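Local coordinates for p-47 protein (Clostridium botulinum E1 str. 'BoNT E Beluga', PDB 5WIX) that is of unknown function but folds like bactericidal/permeability-increasing protein, with tulip domains that might bind lipid-like molecules as in relatives, at residues A[27-30]-A[31-35]; A[420-423]-A[424-428]. One frame throughout, in Å; residues are numbered along the deposited sequence.

Both contacts are local and belong to the same six-stranded antiparallel sheet, where strand 234-238 separates strand 25-30 of contact 1 from strand 426-432 of contact 2. Their centres lie 20 Å apart and their nearest atoms about 7 Å, without touching. Contact 1 is a strand-to-helix junction, held by polar capping of the first helical turn with one small apolar contact. Contact 2 is a hairpin at the sheet margin, where paired strand backbones carry the hydrogen bonds and an aromatic-aliphatic cluster fills one face. Both are mostly buried, but each has an exposed residue: Arg32 at the helix start and Asn423 at the hairpin turn.

Contact 1: residues A[27-30]-A[31-35]; sequences YGCS and NRVVN
Ser30 meets the first turn of the following helix with both its hydroxyl and its carbonyl. It sits at the N-cap: OG accepts a weak, bent bond from Arg32 N at 3.0 Å (124°). With chi1 at 176°, OG stands anti to the serine's own N and swings forward beside its carbonyl carbon, where the amides of the helix start lie. Ser30 O takes two further amides, Val33 N at 3.1 Å and Val34 N in a weak but straighter bond at 3.3 Å. Val33 also packs back on the strand: its CG2 rests against Ser30 CB at 3.6 Å and its CG1 makes an apolar contact with Cys29 SG at 3.8 Å. The arginine runs the other way; its guanidinium leads off from the strand, with Ser30 OG over one face. The short strand and helix segments run at 68° to each other, with no loop between them. Further out, backbone bonds from Cys29 to Tyr204 and from Ser30 to Glu233 fix the strand end from two neighbouring segments, and Asn35 OD1 accepts from Ile69 N. The junction thus ends strand 25-30 between strands 203-210 and 234-238, with Cys29 also touching Trp409 of strand 407-409, and sends helix 31-42 out of the sheet.

Contact 2: residues A[420-423]-A[424-428]; sequences IILN and VGFCI
Ile421 and Cys427 form the hydrogen-bonded pair of a tight antiparallel hairpin. Their backbones exchange two bonds, Ile421 N to Cys427 O at 2.7 Å and Cys427 N to Ile421 O at 2.8 Å. The compact part is the face carrying Ile420, Leu422, Phe426 and Ile428. Here the Phe426 ring, with CG anti to N (chi1 -180°), reaches between the side chains of the other strand. Leu422 CD1 meets the ring edge in its plane, 4.0 Å from Phe426 CD1, while Ile420 CG2 approaches Phe426 CZ obliquely at 3.7 Å. Ile420 CD1 touches Ile428 CG1 less closely, at 4.4 Å. Between the two strands the reverse face is sparser, with Ile421 CB and Cys427 CB also 4.4 Å apart. The turn, where Asn423 is exposed, is held across the hairpin only by weak bonds. Val424 has a positive phi (73°, psi -52°), as in a classic gamma turn; its closing bond, Gly425 N to Asn423 O, is weak and less certain. A second weak bond, Asn423 N to Gly425 O at 3.1 Å, leads into the strands. The packed face lies against Phe399 of helix 399-403, Phe340 of strand 328-343 and Phe243 of helix 240-252, whose ring meets that of Phe426 nearly parallel. Strand 426-432 pairs onward with strand 234-238, and 414-422 is an outermost strand of the sheet within the chain.

Contact 1: residues A[27-30]-A[31-35]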
ATOM      1  N   TYR A  27       2.609   0.853   3.641  1.00 68.48           N
ATOM      2  CA  TYR A  27       1.522   0.840   4.639  1.00 90.09           C
ATOM      3  C   TYR A  27       1.691   1.957   5.660  1.00 92.23           C
ATOM      4  O   TYR A  27       2.820   2.356   5.945  1.00 71.34           O
ATOM      5  CB  TYR A  27       1.459  -0.499   5.368  1.00 83.63           C
ATOM      6  CG  TYR A  27       1.542  -1.680   4.441  1.00 90.05           C
ATOM      7  CD1 TYR A  27       0.397  -2.265   3.919  1.00 85.93           C
ATOM      8  CD2 TYR A  27       2.763  -2.196   4.086  1.00 79.66           C
ATOM      9  CE1 TYR A  27       0.463  -3.347   3.065  1.00 85.05           C
ATOM     10  CE2 TYR A  27       2.863  -3.262   3.243  1.00 79.35           C
ATOM     11  CZ  TYR A  27       1.708  -3.851   2.725  1.00 90.36           C
ATOM     12  OH  TYR A  27       1.815  -4.935   1.867  1.00 67.26           O
ATOM     13  N   GLY A  28       0.583   2.434   6.228  1.00 90.10           N
ATOM     14  CA  GLY A  28       0.640   3.521   7.197  1.00 93.31           C
ATOM     15  C   GLY A  28      -0.472   3.553   8.238  1.00101.07           C
ATOM     16  O   GLY A  28      -1.611   3.148   7.972  1.00115.30           O
ATOM     17  N   CYS A  29      -0.139   4.040   9.433  1.00 83.22           N
ATOM     18  CA  CYS A  29      -1.114   4.137  10.529  1.00 82.17           C
ATOM     19  C   CYS A  29      -0.990   5.418  11.390  1.00 83.60           C
ATOM     20  O   CYS A  29       0.104   5.921  11.660  1.00 70.87           O
ATOM     21  CB  CYS A  29      -1.005   2.902  11.436  1.00 69.64           C
ATOM     22  SG  CYS A  29      -2.325   2.768  12.690  1.00 83.31           S
ATOM     23  N   SER A  30      -2.141   5.921  11.822  1.00 85.02           N
ATOM     24  CA  SER A  30      -2.224   7.097  12.676  1.00 84.98           C
ATOM     25  C   SER A  30      -1.604   6.815  14.031  1.00 95.84           C
ATOM     26  O   SER A  30      -1.874   5.775  14.640  1.00 95.51           O
ATOM     27  CB  SER A  30      -3.687   7.528  12.847  1.00 92.90           C
ATOM     28  OG  SER A  30      -3.842   8.618  13.742  1.00 97.52           O
ATOM     29  N   ASN A  31      -0.782   7.742  14.517  1.00 96.13           N
ATOM     30  CA  ASN A  31      -0.283   7.620  15.882  1.00102.49           C
ATOM     31  C   ASN A  31      -1.461   7.741  16.845  1.00 87.85           C
ATOM     32  O   ASN A  31      -1.475   7.100  17.896  1.00 90.37           O
ATOM     33  CB  ASN A  31       0.803   8.665  16.200  1.00108.33           C
ATOM     34  CG  ASN A  31       0.233  10.042  16.469  1.00124.67           C
ATOM     35  OD1 ASN A  31      -0.732  10.476  15.829  1.00131.46           O
ATOM     36  ND2 ASN A  31       0.822  10.738  17.431  1.00131.90           N
ATOM     37  N   ARG A  32      -2.462   8.534  16.459  1.00 75.01           N
ATOM     38  CA  ARG A  32      -3.645   8.718  17.293  1.00 86.40           C
ATOM     39  C   ARG A  32      -4.291   7.359  17.561  1.00100.98           C
ATOM     40  O   ARG A  32      -4.893   7.145  18.615  1.00105.87           O
ATOM     41  CB  ARG A  32      -4.644   9.694  16.645  1.00 87.80           C
ATOM     42  CG  ARG A  32      -4.101  11.113  16.377  1.00 99.08           C
ATOM     43  CD  ARG A  32      -5.206  12.189  16.348  1.00111.78           C
ATOM     44  NE  ARG A  32      -6.264  11.902  15.377  1.00133.23           N
ATOM     45  CZ  ARG A  32      -6.305  12.377  14.132  1.00133.86           C
ATOM     46  NH1 ARG A  32      -5.340  13.176  13.690  1.00119.16           N
ATOM     47  NH2 ARG A  32      -7.315  12.051  13.327  1.00130.86           N
ATOM     48  N   VAL A  33      -4.116   6.437  16.615  1.00105.13           N
ATOM     49  CA  VAL A  33      -4.654   5.082  16.712  1.00109.78           C
ATOM     50  C   VAL A  33      -3.857   4.174  17.650  1.00101.08           C
ATOM     51  O   VAL A  33      -4.401   3.632  18.621  1.00 99.39           O
ATOM     52  CB  VAL A  33      -4.719   4.426  15.318  1.00106.84           C
ATOM     53  CG1 VAL A  33      -5.019   2.929  15.425  1.00 96.53           C
ATOM     54  CG2 VAL A  33      -5.764   5.130  14.478  1.00107.31           C
ATOM     55  N   VAL A  34      -2.575   4.006  17.355  1.00 93.74           N
ATOM     56  CA  VAL A  34      -1.741   3.111  18.147  1.00104.18           C
ATOM     57  C   VAL A  34      -1.554   3.584  19.595  1.00115.23           C
ATOM     58  O   VAL A  34      -1.541   2.758  20.509  1.00129.86           O
ATOM     59  CB  VAL A  34      -0.374   2.927  17.483  1.00101.56           C
ATOM     60  CG1 VAL A  34       0.151   4.264  17.041  1.00100.93           C
ATOM     61  CG2 VAL A  34       0.608   2.219  18.431  1.00101.95           C
ATOM     62  N   ASN A  35      -1.435   4.898  19.803  1.00106.89           N
ATOM     63  CA  ASN A  35      -1.285   5.463  21.153  1.00109.18           C
ATOM     64  C   ASN A  35      -2.320   4.916  22.113  1.00116.88           C
ATOM     65  O   ASN A  35      -2.034   4.673  23.290  1.00133.01           O
ATOM     66  CB  ASN A  35      -1.399   6.991  21.137  1.00 99.25           C
ATOM     67  CG  ASN A  35      -0.093   7.680  20.796  1.00 90.84           C
ATOM     68  OD1 ASN A  35       1.001   7.119  20.967  1.00 78.50           O
ATOM     69  ND2 ASN A  35      -0.201   8.914  20.308  1.00 84.41           N
TER

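Contact 2: residues A[420-423]-A[424-428]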
ATOM      1  N   ILE A 420     -11.045   4.814  -1.745  1.00 82.49           N
ATOM      2  CA  ILE A 420     -10.094   4.237  -2.673  1.00 76.56           C
ATOM      3  C   ILE A 420      -9.722   5.325  -3.678  1.00 76.40           C
ATOM      4  O   ILE A 420     -10.607   6.045  -4.193  1.00 72.82           O
ATOM      5  CB  ILE A 420     -10.693   2.990  -3.364  1.00 76.67           C
ATOM      6  CG1 ILE A 420     -10.964   1.928  -2.283  1.00 81.38           C
ATOM      7  CG2 ILE A 420      -9.807   2.513  -4.511  1.00 56.70           C
ATOM      8  CD1 ILE A 420     -11.177   0.517  -2.762  1.00 57.29           C
ATOM      9  N   ILE A 421      -8.426   5.501  -3.916  1.00 60.85           N
ATOM     10  CA  ILE A 421      -8.034   6.542  -4.840  1.00 61.80           C
ATOM     11  C   ILE A 421      -7.041   6.036  -5.830  1.00 71.47           C
ATOM     12  O   ILE A 421      -6.063   5.375  -5.486  1.00 80.68           O
ATOM     13  CB  ILE A 421      -7.419   7.782  -4.139  1.00 68.71           C
ATOM     14  CG1 ILE A 421      -8.391   8.413  -3.137  1.00 66.43           C
ATOM     15  CG2 ILE A 421      -7.032   8.833  -5.169  1.00 65.96           C
ATOM     16  CD1 ILE A 421      -8.186   7.971  -1.703  1.00 77.74           C
ATOM     17  N   LEU A 422      -7.297   6.363  -7.081  1.00 68.17           N
ATOM     18  CA  LEU A 422      -6.362   6.057  -8.139  1.00 69.41           C
ATOM     19  C   LEU A 422      -5.840   7.364  -8.656  1.00 71.74           C
ATOM     20  O   LEU A 422      -6.468   7.990  -9.503  1.00 81.16           O
ATOM     21  CB  LEU A 422      -7.033   5.274  -9.261  1.00 80.83           C
ATOM     22  CG  LEU A 422      -6.130   4.902 -10.439  1.00 73.02           C
ATOM     23  CD1 LEU A 422      -5.147   3.819 -10.011  1.00 58.67           C
ATOM     24  CD2 LEU A 422      -6.976   4.445 -11.620  1.00 76.55           C
ATOM     25  N   ASN A 423      -4.715   7.796  -8.108  1.00 78.93           N
ATOM     26  CA  ASN A 423      -4.013   8.957  -8.621  1.00 84.11           C
ATOM     27  C   ASN A 423      -2.577   8.531  -8.864  1.00 91.22           C
ATOM     28  O   ASN A 423      -1.688   8.830  -8.073  1.00 84.21           O
ATOM     29  CB  ASN A 423      -4.110  10.125  -7.646  1.00 87.43           C
ATOM     30  CG  ASN A 423      -3.401  11.370  -8.144  1.00 95.80           C
ATOM     31  OD1 ASN A 423      -3.288  11.599  -9.350  1.00 88.54           O
ATOM     32  ND2 ASN A 423      -2.921  12.185  -7.212  1.00100.80           N
ATOM     33  N   VAL A 424      -2.387   7.809  -9.968  1.00100.03           N
ATOM     34  CA  VAL A 424      -1.120   7.176 -10.371  1.00 89.61           C
ATOM     35  C   VAL A 424      -0.799   5.970  -9.503  1.00 88.01           C
ATOM     36  O   VAL A 424      -0.514   4.874 -10.002  1.00 94.79           O
ATOM     37  CB  VAL A 424       0.075   8.135 -10.321  1.00 84.10           C
ATOM     38  CG1 VAL A 424       1.318   7.429 -10.847  1.00 70.26           C
ATOM     39  CG2 VAL A 424      -0.216   9.380 -11.134  1.00 83.96           C
ATOM     40  N   GLY A 425      -0.824   6.179  -8.197  1.00 64.58           N
ATOM     41  CA  GLY A 425      -0.721   5.074  -7.277  1.00 63.09           C
ATOM     42  C   GLY A 425      -2.130   4.622  -6.967  1.00 66.67           C
ATOM     43  O   GLY A 425      -3.110   5.300  -7.319  1.00 72.62           O
ATOM     44  N   PHE A 426      -2.250   3.477  -6.312  1.00 59.55           N
ATOM     45  CA  PHE A 426      -3.571   2.936  -6.015  1.00 71.13           C
ATOM     46  C   PHE A 426      -3.632   2.863  -4.520  1.00 66.69           C
ATOM     47  O   PHE A 426      -2.825   2.155  -3.904  1.00 64.08           O
ATOM     48  CB  PHE A 426      -3.798   1.549  -6.657  1.00 72.19           C
ATOM     49  CG  PHE A 426      -5.163   0.955  -6.370  1.00 69.74           C
ATOM     50  CD1 PHE A 426      -6.247   1.236  -7.191  1.00 56.10           C
ATOM     51  CD2 PHE A 426      -5.356   0.108  -5.284  1.00 67.34           C
ATOM     52  CE1 PHE A 426      -7.498   0.694  -6.921  1.00 58.40           C
ATOM     53  CE2 PHE A 426      -6.610  -0.443  -5.021  1.00 65.65           C
ATOM     54  CZ  PHE A 426      -7.677  -0.146  -5.840  1.00 58.49           C
ATOM     55  N   CYS A 427      -4.554   3.626  -3.942  1.00 69.55           N
ATOM     56  CA  CYS A 427      -4.563   3.860  -2.510  1.00 74.13           C
ATOM     57  C   CYS A 427      -5.866   3.421  -1.895  1.00 72.85           C
ATOM     58  O   CYS A 427      -6.956   3.827  -2.338  1.00 69.99           O
ATOM     59  CB  CYS A 427      -4.324   5.339  -2.198  1.00 87.36           C
ATOM     60  SG  CYS A 427      -4.434   5.767  -0.417  1.00 88.33           S
ATOM     61  N   ILE A 428      -5.742   2.597  -0.862  1.00 74.72           N
ATOM     62  CA  ILE A 428      -6.894   2.128  -0.103  1.00 85.74           C
ATOM     63  C   ILE A 428      -6.786   2.704   1.315  1.00 62.97           C
ATOM     64  O   ILE A 428      -5.689   2.728   1.859  1.00 67.47           O
ATOM     65  CB  ILE A 428      -6.954   0.580  -0.066  1.00 59.71           C
ATOM     66  CG1 ILE A 428      -7.014   0.026  -1.484  1.00 75.86           C
ATOM     67  CG2 ILE A 428      -8.143   0.119   0.733  1.00 62.94           C
ATOM     68  CD1 ILE A 428      -6.836  -1.509  -1.610  1.00 68.25           C
TER